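Local coordinates for protein FOKI restriction endonuclease (Planomicrobium okeanokoites, PDB 2FOK) that recognises a specific DNA sequence and, as a type IIS restriction endonuclease, hydrolyses the DNA, probably at a distance from that site through a separate cleavage domain, at residues R6-L20 with G109-Y122. Numbering follows the deposited sequence.
Sequences RTFGWVQNPGKFENL and GFLRWAHALGFIEY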
loop_
_atom_site.group_PDB
_atom_site.type_symbol
_atom_site.label_atom_id
_atom_site.label_comp_id
_atom_site.label_asym_id
_atom_site.label_seq_id
_atom_site.Cartn_x
_atom_site.Cartn_y
_atom_site.Cartn_z
ATOM N N ARG A 6 10.021 13.769 5.462
ATOM C CA ARG A 6 10.449 12.380 5.455
ATOM C C ARG A 6 9.226 11.477 5.564
ATOM O O ARG A 6 8.097 11.957 5.684
ATOM C CB ARG A 6 11.406 12.117 6.627
ATOM C CG ARG A 6 12.646 13.009 6.657
ATOM C CD ARG A 6 13.498 12.784 5.394
ATOM N NE ARG A 6 14.641 13.695 5.318
ATOM C CZ ARG A 6 15.499 13.742 4.304
ATOM N NH1 ARG A 6 15.348 12.928 3.271
ATOM N NH2 ARG A 6 16.508 14.609 4.326
ATOM N N THR A 7 9.469 10.172 5.515
ATOM C CA THR A 7 8.423 9.163 5.592
ATOM C C THR A 7 8.975 8.004 6.415
ATOM O O THR A 7 10.032 7.475 6.083
ATOM C CB THR A 7 8.063 8.655 4.176
ATOM O OG1 THR A 7 7.488 9.730 3.416
ATOM C CG2 THR A 7 7.078 7.493 4.252
ATOM N N PHE A 8 8.270 7.616 7.482
ATOM C CA PHE A 8 8.717 6.520 8.356
ATOM C C PHE A 8 7.571 5.611 8.776
ATOM O O PHE A 8 6.409 5.872 8.477
ATOM C CB PHE A 8 9.331 7.050 9.663
ATOM C CG PHE A 8 10.449 8.026 9.482
ATOM C CD1 PHE A 8 11.628 7.650 8.847
ATOM C CD2 PHE A 8 10.338 9.318 9.992
ATOM C CE1 PHE A 8 12.690 8.551 8.723
ATOM C CE2 PHE A 8 11.382 10.225 9.877
ATOM C CZ PHE A 8 12.565 9.845 9.242
ATOM N N GLY A 9 7.923 4.556 9.507
ATOM C CA GLY A 9 6.937 3.624 10.030
ATOM C C GLY A 9 6.587 2.470 9.127
ATOM O O GLY A 9 5.803 1.600 9.510
ATOM N N TRP A 10 7.184 2.444 7.939
ATOM C CA TRP A 10 6.884 1.409 6.958
ATOM C C TRP A 10 8.097 1.014 6.116
ATOM O O TRP A 10 8.715 1.851 5.447
ATOM C CB TRP A 10 5.767 1.902 6.044
ATOM C CG TRP A 10 4.576 2.458 6.777
ATOM C CD1 TRP A 10 4.342 3.770 7.100
ATOM C CD2 TRP A 10 3.467 1.718 7.288
ATOM N NE1 TRP A 10 3.157 3.885 7.782
ATOM C CE2 TRP A 10 2.600 2.640 7.914
ATOM C CE3 TRP A 10 3.117 0.358 7.281
ATOM C CZ2 TRP A 10 1.404 2.249 8.529
ATOM C CZ3 TRP A 10 1.924 -0.031 7.894
ATOM C CH2 TRP A 10 1.081 0.914 8.509
ATOM N N VAL A 11 8.424 -0.270 6.144
ATOM C CA VAL A 11 9.557 -0.787 5.387
ATOM C C VAL A 11 9.048 -1.854 4.416
ATOM O O VAL A 11 8.222 -2.685 4.782
ATOM C CB VAL A 11 10.633 -1.382 6.342
ATOM C CG1 VAL A 11 12.021 -1.070 5.810
ATOM C CG2 VAL A 11 10.473 -0.794 7.751
ATOM N N GLN A 12 9.546 -1.829 3.184
ATOM C CA GLN A 12 9.104 -2.762 2.144
ATOM C C GLN A 12 10.079 -3.870 1.744
ATOM O O GLN A 12 9.660 -4.952 1.325
ATOM C CB GLN A 12 8.763 -1.985 0.871
ATOM C CG GLN A 12 7.324 -1.533 0.729
ATOM C CD GLN A 12 7.109 -0.746 -0.556
ATOM O OE1 GLN A 12 6.017 -0.231 -0.813
ATOM N NE2 GLN A 12 8.160 -0.652 -1.371
ATOM N N ASN A 13 11.373 -3.609 1.848
ATOM C CA ASN A 13 12.330 -4.610 1.420
ATOM C C ASN A 13 13.127 -5.292 2.521
ATOM O O ASN A 13 13.502 -4.669 3.511
ATOM C CB ASN A 13 13.249 -3.994 0.369
ATOM C CG ASN A 13 12.548 -3.816 -0.966
ATOM O OD1 ASN A 13 11.995 -4.769 -1.514
ATOM N ND2 ASN A 13 12.557 -2.593 -1.491
ATOM N N PRO A 14 13.383 -6.604 2.352
ATOM C CA PRO A 14 14.120 -7.464 3.282
ATOM C C PRO A 14 15.533 -7.043 3.653
ATOM O O PRO A 14 16.265 -6.453 2.851
ATOM C CB PRO A 14 14.097 -8.833 2.605
ATOM C CG PRO A 14 13.842 -8.545 1.172
ATOM C CD PRO A 14 12.936 -7.362 1.170
ATOM N N GLY A 15 15.892 -7.366 4.893
ATOM C CA GLY A 15 17.209 -7.070 5.426
ATOM C C GLY A 15 17.486 -8.053 6.551
ATOM O O GLY A 15 16.555 -8.650 7.095
ATOM N N LYS A 16 18.750 -8.233 6.904
ATOM C CA LYS A 16 19.101 -9.154 7.973
ATOM C C LYS A 16 19.078 -8.457 9.340
ATOM O O LYS A 16 19.553 -7.333 9.473
ATOM C CB LYS A 16 20.489 -9.744 7.707
ATOM C CG LYS A 16 20.470 -11.175 7.180
ATOM C CD LYS A 16 21.747 -11.483 6.410
ATOM C CE LYS A 16 22.637 -12.460 7.169
ATOM N NZ LYS A 16 22.794 -13.773 6.464
ATOM N N PHE A 17 18.521 -9.127 10.347
ATOM C CA PHE A 17 18.446 -8.564 11.696
ATOM C C PHE A 17 19.864 -8.297 12.210
ATOM O O PHE A 17 20.077 -7.438 13.072
ATOM C CB PHE A 17 17.728 -9.533 12.651
ATOM C CG PHE A 17 16.297 -9.151 12.958
ATOM C CD1 PHE A 17 16.009 -8.077 13.795
ATOM C CD2 PHE A 17 15.237 -9.868 12.403
ATOM C CE1 PHE A 17 14.696 -7.718 14.074
ATOM C CE2 PHE A 17 13.914 -9.517 12.676
ATOM C CZ PHE A 17 13.644 -8.436 13.518
ATOM N N GLU A 18 20.825 -9.042 11.665
ATOM C CA GLU A 18 22.227 -8.914 12.046
ATOM C C GLU A 18 22.769 -7.616 11.467
ATOM O O GLU A 18 23.743 -7.048 11.969
ATOM C CB GLU A 18 23.031 -10.119 11.526
ATOM C CG GLU A 18 24.420 -10.290 12.149
ATOM C CD GLU A 18 24.438 -11.236 13.351
ATOM O OE1 GLU A 18 24.297 -12.469 13.146
ATOM O OE2 GLU A 18 24.600 -10.750 14.499
ATOM N N ASN A 19 22.131 -7.146 10.399
ATOM C CA ASN A 19 22.538 -5.898 9.780
ATOM C C ASN A 19 21.809 -4.729 10.466
ATOM O O ASN A 19 22.349 -3.630 10.561
ATOM C CB ASN A 19 22.241 -5.933 8.281
ATOM C CG ASN A 19 23.293 -6.712 7.492
ATOM O OD1 ASN A 19 23.009 -7.252 6.419
ATOM N ND2 ASN A 19 24.509 -6.772 8.022
ATOM N N LEU A 20 20.589 -4.971 10.949
ATOM C CA LEU A 20 19.830 -3.942 11.659
ATOM C C LEU A 20 20.645 -3.530 12.886
ATOM O O LEU A 20 20.876 -2.345 13.125
ATOM C CB LEU A 20 18.468 -4.486 12.111
ATOM C CG LEU A 20 17.722 -3.719 13.215
ATOM C CD1 LEU A 20 17.256 -2.382 12.676
ATOM C CD2 LEU A 20 16.535 -4.522 13.716
ATOM N N GLY A 109 16.116 1.883 4.016
ATOM C CA GLY A 109 15.218 0.911 4.608
ATOM C C GLY A 109 15.675 0.620 6.029
ATOM O O GLY A 109 14.872 0.583 6.959
ATOM N N PHE A 110 16.983 0.421 6.181
ATOM C CA PHE A 110 17.607 0.136 7.467
ATOM C C PHE A 110 17.412 1.297 8.441
ATOM O O PHE A 110 17.240 1.086 9.636
ATOM C CB PHE A 110 19.106 -0.124 7.270
ATOM C CG PHE A 110 19.445 -1.561 6.978
ATOM C CD1 PHE A 110 19.177 -2.558 7.913
ATOM C CD2 PHE A 110 20.025 -1.918 5.766
ATOM C CE1 PHE A 110 19.484 -3.891 7.643
ATOM C CE2 PHE A 110 20.331 -3.240 5.491
ATOM C CZ PHE A 110 20.060 -4.233 6.434
ATOM N N LEU A 111 17.464 2.522 7.935
ATOM C CA LEU A 111 17.261 3.692 8.791
ATOM C C LEU A 111 15.799 3.687 9.254
ATOM O O LEU A 111 15.496 3.872 10.438
ATOM C CB LEU A 111 17.568 4.979 8.006
ATOM C CG LEU A 111 17.398 6.329 8.716
ATOM C CD1 LEU A 111 18.675 7.124 8.620
ATOM C CD2 LEU A 111 16.257 7.106 8.097
ATOM N N ARG A 112 14.901 3.457 8.299
ATOM C CA ARG A 112 13.465 3.416 8.547
ATOM C C ARG A 112 13.120 2.289 9.508
ATOM O O ARG A 112 12.225 2.426 10.343
ATOM C CB ARG A 112 12.711 3.245 7.218
ATOM C CG ARG A 112 12.658 4.531 6.388
ATOM C CD ARG A 112 12.135 4.313 4.970
ATOM N NE ARG A 112 10.688 4.111 4.952
ATOM C CZ ARG A 112 9.862 4.584 4.021
ATOM N NH1 ARG A 112 10.322 5.303 3.001
ATOM N NH2 ARG A 112 8.562 4.336 4.116
ATOM N N TRP A 113 13.847 1.181 9.393
ATOM C CA TRP A 113 13.651 0.020 10.249
ATOM C C TRP A 113 14.108 0.306 11.699
ATOM O O TRP A 113 13.363 0.084 12.646
ATOM C CB TRP A 113 14.420 -1.154 9.645
ATOM C CG TRP A 113 14.130 -2.507 10.217
ATOM C CD1 TRP A 113 13.165 -2.837 11.124
ATOM C CD2 TRP A 113 14.844 -3.722 9.925
ATOM N NE1 TRP A 113 13.235 -4.191 11.420
ATOM C CE2 TRP A 113 14.256 -4.752 10.695
ATOM C CE3 TRP A 113 15.928 -4.038 9.085
ATOM C CZ2 TRP A 113 14.715 -6.076 10.649
ATOM C CZ3 TRP A 113 16.385 -5.357 9.040
ATOM C CH2 TRP A 113 15.778 -6.356 9.816
ATOM N N ALA A 114 15.322 0.815 11.871
ATOM C CA ALA A 114 15.843 1.127 13.206
ATOM C C ALA A 114 14.925 2.115 13.911
ATOM O O ALA A 114 14.614 1.970 15.087
ATOM C CB ALA A 114 17.231 1.711 13.096
ATOM N N HIS A 115 14.491 3.121 13.166
ATOM C CA HIS A 115 13.610 4.141 13.689
ATOM C C HIS A 115 12.235 3.578 14.052
ATOM O O HIS A 115 11.677 3.927 15.095
ATOM C CB HIS A 115 13.481 5.265 12.658
ATOM C CG HIS A 115 12.435 6.274 13.000
ATOM N ND1 HIS A 115 11.113 6.124 12.638
ATOM C CD2 HIS A 115 12.505 7.426 13.708
ATOM C CE1 HIS A 115 10.413 7.142 13.109
ATOM N NE2 HIS A 115 11.234 7.946 13.763
ATOM N N ALA A 116 11.691 2.702 13.206
ATOM C CA ALA A 116 10.373 2.109 13.452
ATOM C C ALA A 116 10.282 1.297 14.756
ATOM O O ALA A 116 9.270 1.357 15.457
ATOM C CB ALA A 116 9.962 1.241 12.265
ATOM N N LEU A 117 11.333 0.550 15.087
ATOM C CA LEU A 117 11.332 -0.253 16.306
ATOM C C LEU A 117 11.793 0.540 17.527
ATOM O O LEU A 117 11.919 -0.009 18.618
ATOM C CB LEU A 117 12.216 -1.488 16.134
ATOM C CG LEU A 117 11.696 -2.531 15.150
ATOM C CD1 LEU A 117 12.666 -3.696 15.093
ATOM C CD2 LEU A 117 10.309 -2.991 15.572
ATOM N N GLY A 118 12.064 1.825 17.326
ATOM C CA GLY A 118 12.458 2.688 18.423
ATOM C C GLY A 118 13.880 2.644 18.940
ATOM O O GLY A 118 14.118 3.051 20.078
ATOM N N PHE A 119 14.827 2.185 18.130
ATOM C CA PHE A 119 16.220 2.109 18.569
ATOM C C PHE A 119 16.960 3.426 18.354
ATOM O O PHE A 119 18.037 3.648 18.919
ATOM C CB PHE A 119 16.938 0.975 17.849
ATOM C CG PHE A 119 16.400 -0.395 18.189
ATOM C CD1 PHE A 119 16.112 -0.731 19.505
ATOM C CD2 PHE A 119 16.190 -1.340 17.191
ATOM C CE1 PHE A 119 15.625 -1.981 19.824
ATOM C CE2 PHE A 119 15.706 -2.595 17.498
ATOM C CZ PHE A 119 15.420 -2.922 18.816
ATOM N N ILE A 120 16.378 4.289 17.529
ATOM C CA ILE A 120 16.930 5.611 17.270
ATOM C C ILE A 120 15.723 6.537 17.161
ATOM O O ILE A 120 14.633 6.102 16.792
ATOM C CB ILE A 120 17.783 5.665 15.959
ATOM C CG1 ILE A 120 16.895 5.547 14.723
ATOM C CG2 ILE A 120 18.841 4.551 15.974
ATOM C CD1 ILE A 120 17.689 5.423 13.411
ATOM N N GLU A 121 15.901 7.802 17.519
ATOM C CA GLU A 121 14.803 8.761 17.456
ATOM C C GLU A 121 15.164 9.859 16.475
ATOM O O GLU A 121 16.336 10.173 16.317
ATOM C CB GLU A 121 14.540 9.359 18.844
ATOM C CG GLU A 121 15.723 10.118 19.423
ATOM C CD GLU A 121 15.683 10.214 20.948
ATOM O OE1 GLU A 121 14.756 9.645 21.568
ATOM O OE2 GLU A 121 16.581 10.863 21.533
ATOM N N TYR A 122 14.151 10.435 15.833
ATOM C CA TYR A 122 14.321 11.500 14.839
ATOM C C TYR A 122 13.992 12.863 15.437
ATOM O O TYR A 122 12.947 13.040 16.059
ATOM C CB TYR A 122 13.393 11.242 13.640
ATOM C CG TYR A 122 13.436 12.302 12.551
ATOM C CD1 TYR A 122 14.602 12.526 11.825
ATOM C CD2 TYR A 122 12.310 13.077 12.243
ATOM C CE1 TYR A 122 14.660 13.489 10.817
ATOM C CE2 TYR A 122 12.352 14.055 11.229
ATOM C CZ TYR A 122 13.536 14.249 10.520
ATOM O OH TYR A 122 13.615 15.177 9.495
#
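Leu20 lies across one face of the Trp113 indole, its CB 3.9 Å from the centroid of the six-membered ring in a CH-pi contact. With CG anti to the backbone N (chi1 162°), Leu20 sends CD2 over the ring and on toward Leu117 and Phe119, while CD1 meets Ala114. The far edge of Trp113 then drives into the face of Phe17, CZ2 standing 3.7 Å above the centre of that ring in a T-shaped pair. Nearby, Phe110 CZ comes within 3.3 Å of Asn19 CB.

At the other end, Phe8 leans obliquely over His115 (ring centroids 4.3 Å apart) and turns an edge to the face of Tyr122, forming an aromatic cluster beside Leu111. Between the two groups Val11 CG1 rests 3.5 Å from Gly109 O.

Arg112 is the polar part of this packed surface: NE and NH2 both reach Trp10 O through weak, bent bonds (2.8 Å from NH2), while Thr7 O sits over the guanidinium face. The loose side is the bend at Gln12 to Pro14, where the loop leaves the helix; Asn13 and Pro14 are exposed, and Gln12 and Pro14 touch helix 222-236, whose Trp233 stacks on Trp113.

Within the first DNA-recognition subdomain, of the helix-turn-helix superfamily, the N-terminal arm thus holds helix 104-116 mainly by apolar and aromatic packing; the bent Arg112 bonds suggest that charge attraction to Trp10 O outweighs bond direction.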